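Local coordinates for SAS-6 (Leishmania major, PDB 4CKM), which probably helps build the centriolar cartwheel of basal bodies, this piece being the N-terminal domain of a longer coiled-coil protein, at residues G148-V157 against H168-Q176. Residues are numbered along the deposited sequence; the frame is centred on the assembly and turned at random.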
loop_
_atom_site.group_PDB
_atom_site.type_symbol
_atom_site.label_atom_id
_atom_site.label_comp_id
_atom_site.label_asym_id
_atom_site.label_seq_id
_atom_site.Cartn_x
_atom_site.Cartn_y
_atom_site.Cartn_z
ATOM N N GLY A 148 13.820 11.316 18.660
ATOM C CA GLY A 148 14.948 11.638 19.537
ATOM C C GLY A 148 16.244 11.222 18.871
ATOM O O GLY A 148 16.906 12.031 18.238
ATOM N N ASP A 149 16.584 9.938 18.989
ATOM C CA ASP A 149 17.738 9.359 18.274
ATOM C C ASP A 149 17.258 8.710 16.973
ATOM O O ASP A 149 17.799 7.688 16.554
ATOM C CB ASP A 149 18.490 8.287 19.100
ATOM C CG ASP A 149 17.914 8.070 20.489
ATOM O OD1 ASP A 149 16.706 7.748 20.623
ATOM O OD2 ASP A 149 18.693 8.187 21.450
ATOM N N SER A 150 16.224 9.273 16.352
ATOM C CA SER A 150 15.707 8.738 15.097
ATOM C C SER A 150 16.398 9.454 13.973
ATOM O O SER A 150 16.446 10.670 13.977
ATOM C CB SER A 150 14.205 8.968 14.987
ATOM O OG SER A 150 13.500 7.952 15.676
ATOM N N ASN A 151 16.935 8.718 13.012
ATOM C CA ASN A 151 17.563 9.356 11.856
ATOM C C ASN A 151 16.629 9.466 10.642
ATOM O O ASN A 151 16.991 10.059 9.628
ATOM C CB ASN A 151 18.845 8.616 11.483
ATOM C CG ASN A 151 18.590 7.208 10.998
ATOM O OD1 ASN A 151 17.567 6.913 10.394
ATOM N ND2 ASN A 151 19.535 6.330 11.253
ATOM N N ARG A 152 15.436 8.884 10.728
ATOM C CA ARG A 152 14.526 8.890 9.597
ATOM C C ARG A 152 13.091 8.666 10.032
ATOM O O ARG A 152 12.837 8.121 11.108
ATOM C CB ARG A 152 14.901 7.781 8.614
ATOM C CG ARG A 152 14.693 6.378 9.175
ATOM C CD ARG A 152 14.982 5.269 8.178
ATOM N NE ARG A 152 16.199 5.520 7.429
ATOM C CZ ARG A 152 16.481 4.997 6.229
ATOM N NH1 ARG A 152 15.632 4.170 5.607
ATOM N NH2 ARG A 152 17.635 5.305 5.643
ATOM N N GLY A 153 12.156 9.049 9.165
ATOM C CA GLY A 153 10.787 8.612 9.317
ATOM C C GLY A 153 10.116 8.379 7.995
ATOM O O GLY A 153 10.599 8.814 6.932
ATOM N N THR A 154 9.008 7.661 8.053
ATOM C CA THR A 154 8.219 7.405 6.876
ATOM C C THR A 154 6.910 8.181 6.931
ATOM O O THR A 154 6.077 7.973 7.827
ATOM C CB THR A 154 7.931 5.907 6.757
ATOM O OG1 THR A 154 9.178 5.212 6.698
ATOM C CG2 THR A 154 7.112 5.590 5.511
ATOM N N LEU A 155 6.757 9.078 5.970
ATOM C CA LEU A 155 5.535 9.836 5.754
ATOM C C LEU A 155 4.598 9.055 4.868
ATOM O O LEU A 155 4.961 8.724 3.739
ATOM C CB LEU A 155 5.848 11.161 5.057
ATOM C CG LEU A 155 4.609 12.049 4.796
ATOM C CD1 LEU A 155 4.043 12.567 6.104
ATOM C CD2 LEU A 155 4.951 13.230 3.916
ATOM N N ARG A 156 3.391 8.783 5.363
ATOM C CA ARG A 156 2.390 8.063 4.609
ATOM C C ARG A 156 1.152 8.936 4.339
ATOM O O ARG A 156 0.685 9.670 5.210
ATOM C CB ARG A 156 1.974 6.822 5.382
ATOM C CG ARG A 156 3.085 5.821 5.647
ATOM C CD ARG A 156 2.659 4.729 6.633
ATOM N NE ARG A 156 1.849 3.697 5.989
ATOM C CZ ARG A 156 0.822 3.033 6.558
ATOM N NH1 ARG A 156 0.449 3.272 7.816
ATOM N NH2 ARG A 156 0.136 2.126 5.854
ATOM N N VAL A 157 0.620 8.848 3.125
ATOM C CA VAL A 157 -0.641 9.467 2.771
ATOM C C VAL A 157 -1.665 8.358 2.732
ATOM O O VAL A 157 -1.540 7.427 1.938
ATOM C CB VAL A 157 -0.589 10.152 1.395
ATOM C CG1 VAL A 157 -1.940 10.741 1.045
ATOM C CG2 VAL A 157 0.460 11.253 1.372
ATOM N N HIS A 168 -1.720 5.391 -0.055
ATOM C CA HIS A 168 -1.523 5.915 -1.394
ATOM C C HIS A 168 -0.060 6.043 -1.706
ATOM O O HIS A 168 0.354 5.648 -2.767
ATOM C CB HIS A 168 -2.232 7.264 -1.591
ATOM C CG HIS A 168 -3.683 7.106 -1.888
ATOM N ND1 HIS A 168 -4.212 7.320 -3.137
ATOM C CD2 HIS A 168 -4.703 6.657 -1.116
ATOM C CE1 HIS A 168 -5.503 7.045 -3.120
ATOM N NE2 HIS A 168 -5.827 6.638 -1.906
ATOM N N ILE A 169 0.732 6.571 -0.782
ATOM C CA ILE A 169 2.177 6.658 -1.009
ATOM C C ILE A 169 2.891 6.740 0.316
ATOM O O ILE A 169 2.300 7.146 1.316
ATOM C CB ILE A 169 2.508 7.848 -1.931
ATOM C CG1 ILE A 169 3.976 7.836 -2.377
ATOM C CG2 ILE A 169 2.163 9.183 -1.291
ATOM C CD1 ILE A 169 4.248 8.919 -3.404
ATOM N N SER A 170 4.123 6.243 0.332
ATOM C CA SER A 170 5.053 6.356 1.461
ATOM C C SER A 170 6.332 6.968 0.954
ATOM O O SER A 170 6.748 6.645 -0.159
ATOM C CB SER A 170 5.445 4.998 1.995
ATOM O OG SER A 170 4.321 4.202 2.129
ATOM N N LEU A 171 6.959 7.799 1.776
ATOM C CA LEU A 171 8.201 8.458 1.445
ATOM C C LEU A 171 9.054 8.425 2.680
ATOM O O LEU A 171 8.549 8.650 3.798
ATOM C CB LEU A 171 7.970 9.916 1.094
ATOM C CG LEU A 171 7.054 10.176 -0.087
ATOM C CD1 LEU A 171 6.792 11.670 -0.195
ATOM C CD2 LEU A 171 7.653 9.637 -1.384
ATOM N N VAL A 172 10.335 8.133 2.485
ATOM C CA VAL A 172 11.286 8.104 3.570
ATOM C C VAL A 172 11.948 9.447 3.618
ATOM O O VAL A 172 12.419 9.943 2.598
ATOM C CB VAL A 172 12.357 7.009 3.381
ATOM C CG1 VAL A 172 13.412 7.091 4.486
ATOM C CG2 VAL A 172 11.688 5.649 3.409
ATOM N N LEU A 173 11.937 10.052 4.798
ATOM C CA LEU A 173 12.542 11.358 5.011
ATOM C C LEU A 173 13.595 11.202 6.093
ATOM O O LEU A 173 13.341 10.549 7.097
ATOM C CB LEU A 173 11.499 12.374 5.456
ATOM C CG LEU A 173 10.589 13.015 4.417
ATOM C CD1 LEU A 173 9.873 11.982 3.577
ATOM C CD2 LEU A 173 9.564 13.884 5.123
ATOM N N LEU A 174 14.766 11.806 5.874
ATOM C CA LEU A 174 15.918 11.673 6.782
ATOM C C LEU A 174 16.043 12.904 7.641
ATOM O O LEU A 174 15.871 14.026 7.157
ATOM C CB LEU A 174 17.203 11.518 5.968
ATOM C CG LEU A 174 17.163 10.479 4.840
ATOM C CD1 LEU A 174 18.453 10.522 4.032
ATOM C CD2 LEU A 174 16.917 9.088 5.393
ATOM N N ARG A 175 16.350 12.719 8.912
ATOM C CA ARG A 175 16.606 13.868 9.776
ATOM C C ARG A 175 17.943 14.473 9.424
ATOM O O ARG A 175 18.861 13.742 9.088
ATOM C CB ARG A 175 16.624 13.457 11.256
ATOM C CG ARG A 175 16.782 14.646 12.220
ATOM C CD ARG A 175 16.394 14.336 13.668
ATOM N NE ARG A 175 17.062 13.129 14.149
ATOM C CZ ARG A 175 18.317 13.066 14.602
ATOM N NH1 ARG A 175 19.078 14.154 14.665
ATOM N NH2 ARG A 175 18.822 11.901 15.006
ATOM N N GLN A 176 18.065 15.795 9.488
ATOM C CA GLN A 176 19.395 16.406 9.700
ATOM C C GLN A 176 19.282 17.803 10.283
ATOM O O GLN A 176 18.179 18.307 10.462
ATOM C CB GLN A 176 20.274 16.411 8.428
ATOM C CG GLN A 176 19.832 17.341 7.309
ATOM C CD GLN A 176 18.545 16.877 6.689
ATOM O OE1 GLN A 176 18.506 15.862 5.994
ATOM N NE2 GLN A 176 17.472 17.599 6.962
#
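The carbonyl oxygen S150 O is gripped by two nitrogens of R175. R175 NE is the straighter donor (151° at the hydrogen), nearly in line with the carbonyl bond; its 2.5 Å to S150 O is short. R175 NH2 reaches S150 O at 2.9 Å from above the carbonyl plane, in a more bent bond (131°). Both bonds lie close to the guanidinium plane, so the oxygen sits at the edge of the group. R175 CG is anti to the backbone N (chi1 -176°), and a bend at chi3 turns the guanidinium back to the loop before strand 152-157. G148 O lies over one of its faces. R175 N also donates to N151 O, at 2.8 Å.

Beyond this runs the antiparallel ladder of beta hairpin 152-160/165-175. G153 and L173 exchange two bonds, as do L155 and L171. At V157 the regular exchange breaks: V157 N donates to I169 O, but V157 O accepts from H168 N, consistent with a classic bulge.

R152, T154, R156, V172 and L174 share one face. V172 CG1 lies over a face of the R152 guanidinium, 3.8 Å from R152 NH1, while L174 runs alongside R152. R156 forms salt bridges with E167 and with E110 of the second subunit. On the other face V157 CG2 meets I169 CG2 at 3.8 Å.

In the sheet of this SAS-6 N-terminal domain (XRCC4_N clan), the hairpin joins strand 88-98, beside 168-175, to strand 136-142, beside 152-157. Helix 117-130 packs on V157 and I169 through M125.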